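Local atomic coordinates of argonaute protein (Marinitoga piezophila, PDB entry 5I4A), a protein that uses short guide RNAs with a 5'-hydroxyl end to bind complementary single-stranded DNA or RNA targets and cut them with divalent metal ions. Residues A[157-162]-A[206-211]; A[113-118]-A[128-133]; A[163-168]-A[219-224]. All coordinates share one frame; numbering follows the deposited sequence.

In the fold
The three contacts follow the chain from linker L1 through the PAZ domain into linker L2, all in the PAZ lobe and away from the annotated catalytic residues. Contact 2 lies within the L1 hairpin; contact 1 sets the start of the PAZ domain against its last strand; contact 3 joins PAZ to L2. Contacts 1 and 2 reach the same antiparallel sheet, their centres about 15 Å apart, and meet where Lys157 packs on Asn128. Contacts 1 and 3, about 12 Å apart between centres, interlock: Phe209 packs on Lys166 and Ser167. Contact 1 touches the guide RNA through Tyr207, whereas the nearest atoms of contacts 2 and 3 stay about 8 Å and 7 Å from the nucleic acid.

Contact 1: A[157-162]-A[206-211]; sequences KEPALE and NYLFNF. With nucleotides of chain B.
Ala160 is the tight point of this contact. Its backbone N donates to Tyr207 O at 3.0 Å, a bent bond (146° at the hydrogen) that reaches the carbonyl from above its plane. Tyr207 O also receives a CA-H...O contact from Pro159 CA at 3.3 Å. Beside this anchor the Phe209 ring, its CG anti to the carbonyl carbon, comes obliquely against Ala160, with CE2 3.6 Å from Ala160 CB and 3.5 Å from Ala160 CA. Leu208, its CG also beside its own backbone N, reaches back with CD2 to Pro159 CA (3.6 Å) and Glu158 O. The looser side lies at the partly exposed Glu158 and Pro159, where Pro159 CD stays 4.4 Å from Leu208 CD2. Tyr207 runs from the anchor toward the guide RNA, where its OH accepts a weak hydrogen bond from N3 of U21 of chain B (3.3 Å), so the same residue meets the loop with its backbone O and, weakly, a uracil base with its OH, in line with the RNA-binding role of this domain. Strand 207-211 lies between strands 143-156 and 169-172; Leu170 of strand 169-172 and Leu189 of strand 188-192 pack on Ala160, and Tyr181 meets Phe209 edge-to-face.

Contact 2: A[113-118]-A[128-133]; sequences ISNSEV and NAHLTY
His130 CG stands anti to its carbonyl carbon (chi1 -62°), and chi2 of -104° turns the imidazole so that ND1 faces Ser114 O, while Val118 CG1, anti to its backbone N (chi1 -168°), swings over the ring. ND1 donates to Ser114 O at 3.1 Å, nearly along the C=O axis and in the ring plane. Val118 CG1 makes a CH-pi contact 3.6 Å from the ring centroid, and Ile113 CG2 crosses obliquely to His130 CB at 3.4 Å. Bond and methyl together fix the rotation of the ring. The strands are antiparallel partners of the L1 beta hairpin 111-120/127-140, in which Ile113 pairs with Thr132 and Val118 with His130, both non-hydrogen-bonded pairs. Between these pairs the first strand loops outward: Ser114 N donates to Leu131 O (2.9 Å), and Leu131 N returns to Glu117 O (3.0 Å), so Leu131 grips both ends of the excursion. Ser114 OG holds the loop as an ST motif, accepting from Glu117 N at 3.1 Å, and Glu117 centres an inverse gamma turn. Glu117 CB lies alongside Leu131 CD2 (3.7 Å), while its bent chain carries the carboxylate away to a salt bridge with Lys239.

Contact 3: A[163-168]-A[219-224]; sequences SAIKSG and YGFSKE
This is a small packing contact across a domain boundary: the loop 163-168 of the PAZ domain, leading into strand 169-172, rests against the turn of linker L2 that joins helix 213-218 to helix 222-231. Tyr219 is the first residue to leave the helical conformation after helix 213-218, and Phe221 stands at the N-cap position of the next helix. Both aromatic side chains leave the backbone toward the loop. Ile165 answers them with an extended side chain, CG1 anti to the backbone N (chi1 -171°) and CD1 anti to CA (chi2 -174°), so that its terminal methyl reaches both from one side: CD1 is 4.2 Å from Tyr219 CB and 4.3 Å from Phe221 CE1. Farther along, Tyr219, with CG beside its own backbone N (chi1 -53°), lays the outer end of its ring along the loop backbone. Lys166 O approaches CZ to 3.3 Å, obliquely to the ring, and the phenol OH sits 3.7 Å from Ser167 CA. An alanine in place of Tyr219 would remove the ring whose outer end meets Lys166 O and Ser167 CA and would probably leave the PAZ loop held to L2 mainly by the tip of Ile165. The loop keeps its shape partly by itself, since Ser163 OG donates to Ile165 O at 2.8 Å on an in-plane lone pair. Ser167 OG is engaged by Asn210 O and Tyr169 N, tying the loop to strand 207-211, where Phe211 also packs on Ile165. With 159 Å² buried, the chemistry implies a junction of mixed character: Ile165 CD1 gives the apolar touches, while the outer end of the Tyr219 ring packs on the polar loop backbone.

Contact 1: A[157-162]-A[206-211]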
loop_
_atom_site.group_PDB
_atom_site.type_symbol
_atom_site.label_atom_id
_atom_site.label_comp_id
_atom_site.label_asym_id
_atom_site.label_seq_id
_atom_site.Cartn_x
_atom_site.Cartn_y
_atom_site.Cartn_z
ATOM N N LYS A 157 -5.460 -28.059 5.800
ATOM C CA LYS A 157 -4.904 -29.054 6.712
ATOM C C LYS A 157 -4.099 -30.110 5.966
ATOM O O LYS A 157 -3.136 -30.657 6.516
ATOM C CB LYS A 157 -6.035 -29.700 7.512
ATOM C CG LYS A 157 -5.597 -30.749 8.517
ATOM C CD LYS A 157 -6.802 -31.306 9.254
ATOM C CE LYS A 157 -6.404 -32.393 10.235
ATOM N NZ LYS A 157 -7.587 -32.895 10.987
ATOM N N GLU A 158 -4.467 -30.399 4.724
ATOM C CA GLU A 158 -3.825 -31.408 3.904
ATOM C C GLU A 158 -3.130 -30.751 2.719
ATOM O O GLU A 158 -3.495 -29.642 2.311
ATOM C CB GLU A 158 -4.856 -32.428 3.402
ATOM C CG GLU A 158 -5.793 -32.952 4.484
ATOM C CD GLU A 158 -5.159 -34.034 5.342
ATOM O OE1 GLU A 158 -4.888 -35.132 4.811
ATOM O OE2 GLU A 158 -4.932 -33.788 6.547
ATOM N N PRO A 159 -2.109 -31.397 2.154
ATOM C CA PRO A 159 -1.482 -30.869 0.938
ATOM C C PRO A 159 -2.498 -30.692 -0.184
ATOM O O PRO A 159 -3.573 -31.297 -0.189
ATOM C CB PRO A 159 -0.441 -31.935 0.585
ATOM C CG PRO A 159 -0.077 -32.523 1.903
ATOM C CD PRO A 159 -1.359 -32.539 2.702
ATOM N N ALA A 160 -2.122 -29.850 -1.153
ATOM C CA ALA A 160 -3.052 -29.385 -2.180
ATOM C C ALA A 160 -3.763 -30.538 -2.879
ATOM O O ALA A 160 -4.985 -30.511 -3.060
ATOM C CB ALA A 160 -2.304 -28.522 -3.198
ATOM N N LEU A 161 -3.012 -31.567 -3.276
ATOM C CA LEU A 161 -3.621 -32.677 -4.002
ATOM C C LEU A 161 -4.523 -33.518 -3.107
ATOM O O LEU A 161 -5.448 -34.170 -3.605
ATOM C CB LEU A 161 -2.538 -33.547 -4.636
ATOM C CG LEU A 161 -1.867 -32.950 -5.873
ATOM C CD1 LEU A 161 -0.839 -33.912 -6.445
ATOM C CD2 LEU A 161 -2.913 -32.596 -6.918
ATOM N N GLU A 162 -4.283 -33.515 -1.794
ATOM C CA GLU A 162 -5.070 -34.307 -0.857
ATOM C C GLU A 162 -6.033 -33.455 -0.038
ATOM O O GLU A 162 -6.496 -33.895 1.021
ATOM C CB GLU A 162 -4.153 -35.090 0.083
ATOM C CG GLU A 162 -2.940 -35.715 -0.576
ATOM C CD GLU A 162 -2.046 -36.415 0.429
ATOM O OE1 GLU A 162 -2.228 -36.184 1.645
ATOM O OE2 GLU A 162 -1.169 -37.198 0.007
ATOM N N ASN A 206 4.633 -30.550 -0.503
ATOM C CA ASN A 206 5.176 -29.352 0.122
ATOM C C ASN A 206 4.304 -28.123 -0.098
ATOM O O ASN A 206 4.704 -27.016 0.283
ATOM C CB ASN A 206 6.592 -29.077 -0.394
ATOM C CG ASN A 206 7.616 -30.043 0.170
ATOM O OD1 ASN A 206 7.337 -30.774 1.119
ATOM N ND2 ASN A 206 8.812 -30.041 -0.405
ATOM N N TYR A 207 3.128 -28.287 -0.693
ATOM C CA TYR A 207 2.263 -27.170 -1.043
ATOM C C TYR A 207 0.960 -27.262 -0.264
ATOM O O TYR A 207 0.301 -28.307 -0.264
ATOM C CB TYR A 207 1.989 -27.143 -2.547
ATOM C CG TYR A 207 3.213 -26.794 -3.361
ATOM C CD1 TYR A 207 4.238 -27.713 -3.527
ATOM C CD2 TYR A 207 3.349 -25.545 -3.953
ATOM C CE1 TYR A 207 5.361 -27.399 -4.251
ATOM C CE2 TYR A 207 4.473 -25.226 -4.691
ATOM C CZ TYR A 207 5.474 -26.161 -4.839
ATOM O OH TYR A 207 6.601 -25.862 -5.568
ATOM N N LEU A 208 0.601 -26.168 0.399
ATOM C CA LEU A 208 -0.666 -26.039 1.096
ATOM C C LEU A 208 -1.446 -24.880 0.496
ATOM O O LEU A 208 -0.867 -23.950 -0.072
ATOM C CB LEU A 208 -0.460 -25.804 2.597
ATOM C CG LEU A 208 0.278 -26.897 3.371
ATOM C CD1 LEU A 208 0.401 -26.520 4.838
ATOM C CD2 LEU A 208 -0.434 -28.229 3.215
ATOM N N PHE A 209 -2.767 -24.943 0.618
ATOM C CA PHE A 209 -3.615 -23.852 0.159
ATOM C C PHE A 209 -3.639 -22.743 1.201
ATOM O O PHE A 209 -3.818 -23.004 2.394
ATOM C CB PHE A 209 -5.031 -24.351 -0.121
ATOM C CG PHE A 209 -5.189 -24.982 -1.471
ATOM C CD1 PHE A 209 -5.205 -24.198 -2.611
ATOM C CD2 PHE A 209 -5.321 -26.353 -1.603
ATOM C CE1 PHE A 209 -5.352 -24.770 -3.859
ATOM C CE2 PHE A 209 -5.465 -26.929 -2.849
ATOM C CZ PHE A 209 -5.477 -26.136 -3.978
ATOM N N ASN A 210 -3.455 -21.508 0.748
ATOM C CA ASN A 210 -3.488 -20.339 1.616
ATOM C C ASN A 210 -4.808 -19.606 1.409
ATOM O O ASN A 210 -5.179 -19.294 0.272
ATOM C CB ASN A 210 -2.309 -19.412 1.321
ATOM C CG ASN A 210 -2.218 -18.257 2.295
ATOM O OD1 ASN A 210 -2.584 -18.384 3.464
ATOM N ND2 ASN A 210 -1.731 -17.117 1.817
ATOM N N PHE A 211 -5.515 -19.340 2.503
ATOM C CA PHE A 211 -6.845 -18.747 2.453
ATOM C C PHE A 211 -6.783 -17.317 2.968
ATOM O O PHE A 211 -6.414 -17.082 4.124
ATOM C CB PHE A 211 -7.839 -19.576 3.264
ATOM C CG PHE A 211 -8.015 -20.969 2.747
ATOM C CD1 PHE A 211 -8.827 -21.216 1.654
ATOM C CD2 PHE A 211 -7.361 -22.032 3.345
ATOM C CE1 PHE A 211 -8.988 -22.498 1.169
ATOM C CE2 PHE A 211 -7.519 -23.318 2.864
ATOM C CZ PHE A 211 -8.334 -23.551 1.775
ATOM P P U B 21 15.760 -29.276 -3.282
ATOM O OP1 U B 21 15.549 -30.735 -3.508
ATOM O OP2 U B 21 16.943 -28.866 -2.492
ATOM O "O5'" U B 21 15.832 -28.449 -4.651
ATOM C "C5'" U B 21 15.278 -28.958 -5.869
ATOM C "C4'" U B 21 13.829 -29.348 -5.678
ATOM O "O4'" U B 21 12.983 -28.175 -5.796
ATOM C "C3'" U B 21 13.231 -30.421 -6.606
ATOM O "O3'" U B 21 12.815 -31.572 -5.869
ATOM C "C2'" U B 21 11.979 -29.760 -7.204
ATOM O "O2'" U B 21 10.846 -30.608 -7.231
ATOM C "C1'" U B 21 11.728 -28.565 -6.288
ATOM N N1 U B 21 11.087 -27.445 -7.001
ATOM C C2 U B 21 9.699 -27.419 -6.990
ATOM O O2 U B 21 9.013 -28.219 -6.412
ATOM N N3 U B 21 9.086 -26.416 -7.672
ATOM C C4 U B 21 9.720 -25.431 -8.378
ATOM O O4 U B 21 9.037 -24.583 -8.946
ATOM C C5 U B 21 11.152 -25.500 -8.376
ATOM C C6 U B 21 11.778 -26.486 -7.710
#

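Contact 2: A[113-118]-A[128-133]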
loop_
_atom_site.group_PDB
_atom_site.type_symbol
_atom_site.label_atom_id
_atom_site.label_comp_id
_atom_site.label_asym_id
_atom_site.label_seq_id
_atom_site.Cartn_x
_atom_site.Cartn_y
_atom_site.Cartn_z
ATOM N N ILE A 113 5.053 -18.881 10.739
ATOM C CA ILE A 113 3.824 -19.624 10.978
ATOM C C ILE A 113 4.096 -20.668 12.052
ATOM O O ILE A 113 4.945 -21.546 11.869
ATOM C CB ILE A 113 3.330 -20.282 9.682
ATOM C CG1 ILE A 113 2.992 -19.221 8.634
ATOM C CG2 ILE A 113 2.147 -21.182 9.947
ATOM C CD1 ILE A 113 2.728 -19.796 7.257
ATOM N N SER A 114 3.382 -20.577 13.169
ATOM C CA SER A 114 3.522 -21.583 14.212
ATOM C C SER A 114 2.893 -22.899 13.772
ATOM O O SER A 114 1.887 -22.927 13.057
ATOM C CB SER A 114 2.874 -21.110 15.513
ATOM O OG SER A 114 2.912 -22.127 16.500
ATOM N N ASN A 115 3.504 -24.002 14.206
ATOM C CA ASN A 115 2.978 -25.331 13.931
ATOM C C ASN A 115 2.525 -26.073 15.179
ATOM O O ASN A 115 2.098 -27.228 15.074
ATOM C CB ASN A 115 4.013 -26.173 13.174
ATOM C CG ASN A 115 4.063 -25.840 11.696
ATOM O OD1 ASN A 115 3.124 -26.130 10.953
ATOM N ND2 ASN A 115 5.159 -25.234 11.261
ATOM N N SER A 116 2.608 -25.449 16.355
ATOM C CA SER A 116 1.998 -25.979 17.568
ATOM C C SER A 116 0.745 -25.228 17.981
ATOM O O SER A 116 -0.175 -25.838 18.527
ATOM C CB SER A 116 2.998 -25.953 18.732
ATOM O OG SER A 116 3.076 -24.661 19.311
ATOM N N GLU A 117 0.689 -23.922 17.725
ATOM C CA GLU A 117 -0.492 -23.115 18.025
ATOM C C GLU A 117 -1.410 -23.096 16.802
ATOM O O GLU A 117 -1.607 -22.081 16.134
ATOM C CB GLU A 117 -0.083 -21.710 18.447
ATOM C CG GLU A 117 0.871 -21.689 19.624
ATOM C CD GLU A 117 0.289 -22.371 20.844
ATOM O OE1 GLU A 117 -0.834 -22.003 21.248
ATOM O OE2 GLU A 117 0.946 -23.285 21.387
ATOM N N VAL A 118 -1.967 -24.269 16.514
ATOM C CA VAL A 118 -2.830 -24.480 15.359
ATOM C C VAL A 118 -4.145 -25.077 15.840
ATOM O O VAL A 118 -4.157 -25.946 16.720
ATOM C CB VAL A 118 -2.167 -25.408 14.319
ATOM C CG1 VAL A 118 -2.931 -25.378 13.003
ATOM C CG2 VAL A 118 -0.704 -25.037 14.116
ATOM N N ASN A 128 -6.925 -24.966 8.562
ATOM C CA ASN A 128 -6.154 -24.797 9.787
ATOM C C ASN A 128 -5.866 -23.318 10.013
ATOM O O ASN A 128 -5.451 -22.612 9.088
ATOM C CB ASN A 128 -4.840 -25.577 9.726
ATOM C CG ASN A 128 -4.975 -26.994 10.241
ATOM O OD1 ASN A 128 -4.384 -27.925 9.695
ATOM N ND2 ASN A 128 -5.754 -27.166 11.303
ATOM N N ALA A 129 -6.082 -22.859 11.243
ATOM C CA ALA A 129 -5.758 -21.494 11.648
ATOM C C ALA A 129 -4.442 -21.541 12.416
ATOM O O ALA A 129 -4.400 -21.966 13.574
ATOM C CB ALA A 129 -6.880 -20.890 12.487
ATOM N N HIS A 130 -3.367 -21.106 11.765
ATOM C CA HIS A 130 -2.039 -21.108 12.364
ATOM C C HIS A 130 -1.752 -19.743 12.978
ATOM O O HIS A 130 -1.764 -18.727 12.276
ATOM C CB HIS A 130 -0.978 -21.443 11.320
ATOM C CG HIS A 130 -1.127 -22.799 10.702
ATOM N ND1 HIS A 130 -0.324 -23.865 11.046
ATOM C CD2 HIS A 130 -1.972 -23.256 9.748
ATOM C CE1 HIS A 130 -0.674 -24.924 10.338
ATOM N NE2 HIS A 130 -1.670 -24.581 9.542
ATOM N N LEU A 131 -1.496 -19.722 14.285
ATOM C CA LEU A 131 -0.990 -18.511 14.915
ATOM C C LEU A 131 0.324 -18.116 14.256
ATOM O O LEU A 131 1.223 -18.942 14.091
ATOM C CB LEU A 131 -0.799 -18.732 16.417
ATOM C CG LEU A 131 -0.087 -17.659 17.246
ATOM C CD1 LEU A 131 -0.720 -16.288 17.066
ATOM C CD2 LEU A 131 -0.088 -18.052 18.716
ATOM N N THR A 132 0.423 -16.853 13.854
ATOM C CA THR A 132 1.557 -16.372 13.081
ATOM C C THR A 132 2.120 -15.116 13.728
ATOM O O THR A 132 1.391 -14.326 14.333
ATOM C CB THR A 132 1.145 -16.094 11.618
ATOM O OG1 THR A 132 0.566 -17.277 11.054
ATOM C CG2 THR A 132 2.339 -15.681 10.770
ATOM N N TYR A 133 3.436 -14.950 13.609
ATOM C CA TYR A 133 4.128 -13.758 14.083
ATOM C C TYR A 133 4.981 -13.196 12.958
ATOM O O TYR A 133 5.811 -13.912 12.385
ATOM C CB TYR A 133 5.006 -14.067 15.302
ATOM C CG TYR A 133 4.235 -14.300 16.582
ATOM C CD1 TYR A 133 3.713 -13.234 17.301
ATOM C CD2 TYR A 133 4.044 -15.583 17.081
ATOM C CE1 TYR A 133 3.015 -13.435 18.475
ATOM C CE2 TYR A 133 3.347 -15.795 18.256
ATOM C CZ TYR A 133 2.835 -14.717 18.949
ATOM O OH TYR A 133 2.141 -14.925 20.119
#

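Contact 3: A[163-168]-A[219-224]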
loop_
_atom_site.group_PDB
_atom_site.type_symbol
_atom_site.label_atom_id
_atom_site.label_comp_id
_atom_site.label_asym_id
_atom_site.label_seq_id
_atom_site.Cartn_x
_atom_site.Cartn_y
_atom_site.Cartn_z
ATOM N N SER A 163 -6.344 -32.245 -0.494
ATOM C CA SER A 163 -7.182 -31.312 0.250
ATOM C C SER A 163 -8.548 -31.216 -0.415
ATOM O O SER A 163 -8.642 -30.882 -1.602
ATOM C CB SER A 163 -6.524 -29.935 0.332
ATOM O OG SER A 163 -7.325 -29.032 1.077
ATOM N N ALA A 164 -9.601 -31.503 0.356
ATOM C CA ALA A 164 -10.957 -31.425 -0.178
ATOM C C ALA A 164 -11.284 -30.013 -0.649
ATOM O O ALA A 164 -11.865 -29.828 -1.725
ATOM C CB ALA A 164 -11.962 -31.886 0.876
ATOM N N ILE A 165 -10.920 -29.010 0.140
ATOM C CA ILE A 165 -11.147 -27.612 -0.209
ATOM C C ILE A 165 -9.934 -27.099 -0.972
ATOM O O ILE A 165 -8.813 -27.596 -0.814
ATOM C CB ILE A 165 -11.429 -26.770 1.055
ATOM C CG1 ILE A 165 -11.880 -25.354 0.682
ATOM C CG2 ILE A 165 -10.205 -26.735 1.962
ATOM C CD1 ILE A 165 -12.032 -24.423 1.868
ATOM N N LYS A 166 -10.158 -26.099 -1.820
ATOM C CA LYS A 166 -9.111 -25.515 -2.641
ATOM C C LYS A 166 -9.223 -23.997 -2.619
ATOM O O LYS A 166 -10.224 -23.427 -2.174
ATOM C CB LYS A 166 -9.175 -26.046 -4.080
ATOM C CG LYS A 166 -8.624 -27.454 -4.216
ATOM C CD LYS A 166 -9.352 -28.276 -5.258
ATOM C CE LYS A 166 -8.709 -29.647 -5.374
ATOM N NZ LYS A 166 -8.327 -30.177 -4.034
ATOM N N SER A 167 -8.168 -23.344 -3.099
ATOM C CA SER A 167 -8.107 -21.890 -3.174
ATOM C C SER A 167 -7.310 -21.516 -4.420
ATOM O O SER A 167 -6.934 -22.378 -5.219
ATOM C CB SER A 167 -7.493 -21.301 -1.896
ATOM O OG SER A 167 -6.082 -21.211 -1.997
ATOM N N GLY A 168 -7.047 -20.223 -4.580
ATOM C CA GLY A 168 -6.319 -19.726 -5.725
ATOM C C GLY A 168 -4.830 -19.554 -5.540
ATOM O O GLY A 168 -4.140 -19.184 -6.495
ATOM N N TYR A 219 -15.645 -19.046 0.511
ATOM C CA TYR A 219 -15.936 -20.413 0.923
ATOM C C TYR A 219 -16.715 -20.485 2.231
ATOM O O TYR A 219 -16.859 -21.575 2.793
ATOM C CB TYR A 219 -14.636 -21.213 1.026
ATOM C CG TYR A 219 -13.818 -21.138 -0.242
ATOM C CD1 TYR A 219 -14.228 -21.795 -1.395
ATOM C CD2 TYR A 219 -12.646 -20.397 -0.293
ATOM C CE1 TYR A 219 -13.488 -21.720 -2.560
ATOM C CE2 TYR A 219 -11.901 -20.315 -1.453
ATOM C CZ TYR A 219 -12.326 -20.979 -2.582
ATOM O OH TYR A 219 -11.582 -20.899 -3.737
ATOM N N GLY A 220 -17.210 -19.354 2.728
ATOM C CA GLY A 220 -18.213 -19.373 3.774
ATOM C C GLY A 220 -17.721 -19.621 5.181
ATOM O O GLY A 220 -18.467 -20.170 5.999
ATOM N N PHE A 221 -16.486 -19.226 5.501
ATOM C CA PHE A 221 -16.012 -19.309 6.879
ATOM C C PHE A 221 -15.398 -17.997 7.356
ATOM O O PHE A 221 -14.625 -17.994 8.319
ATOM C CB PHE A 221 -15.024 -20.470 7.054
ATOM C CG PHE A 221 -13.787 -20.371 6.203
ATOM C CD1 PHE A 221 -13.766 -20.893 4.921
ATOM C CD2 PHE A 221 -12.633 -19.790 6.703
ATOM C CE1 PHE A 221 -12.621 -20.818 4.146
ATOM C CE2 PHE A 221 -11.485 -19.714 5.935
ATOM C CZ PHE A 221 -11.480 -20.227 4.654
ATOM N N SER A 222 -15.750 -16.875 6.720
ATOM C CA SER A 222 -15.228 -15.575 7.131
ATOM C C SER A 222 -15.723 -15.145 8.507
ATOM O O SER A 222 -15.066 -14.321 9.153
ATOM C CB SER A 222 -15.597 -14.512 6.096
ATOM O OG SER A 222 -16.986 -14.532 5.818
ATOM N N LYS A 223 -16.863 -15.669 8.965
ATOM C CA LYS A 223 -17.354 -15.310 10.294
ATOM C C LYS A 223 -16.371 -15.743 11.373
ATOM O O LYS A 223 -16.009 -14.953 12.254
ATOM C CB LYS A 223 -18.731 -15.929 10.536
ATOM C CG LYS A 223 -19.107 -16.042 12.008
ATOM C CD LYS A 223 -20.582 -16.362 12.184
ATOM C CE LYS A 223 -20.915 -16.700 13.628
ATOM N NZ LYS A 223 -20.641 -18.128 13.943
ATOM N N GLU A 224 -15.918 -16.997 11.317
ATOM C CA GLU A 224 -14.933 -17.454 12.288
ATOM C C GLU A 224 -13.591 -16.762 12.083
ATOM O O GLU A 224 -12.866 -16.520 13.054
ATOM C CB GLU A 224 -14.776 -18.973 12.210
ATOM C CG GLU A 224 -14.140 -19.590 13.445
ATOM C CD GLU A 224 -14.084 -21.104 13.380
ATOM O OE1 GLU A 224 -14.582 -21.678 12.391
ATOM O OE2 GLU A 224 -13.536 -21.719 14.319
#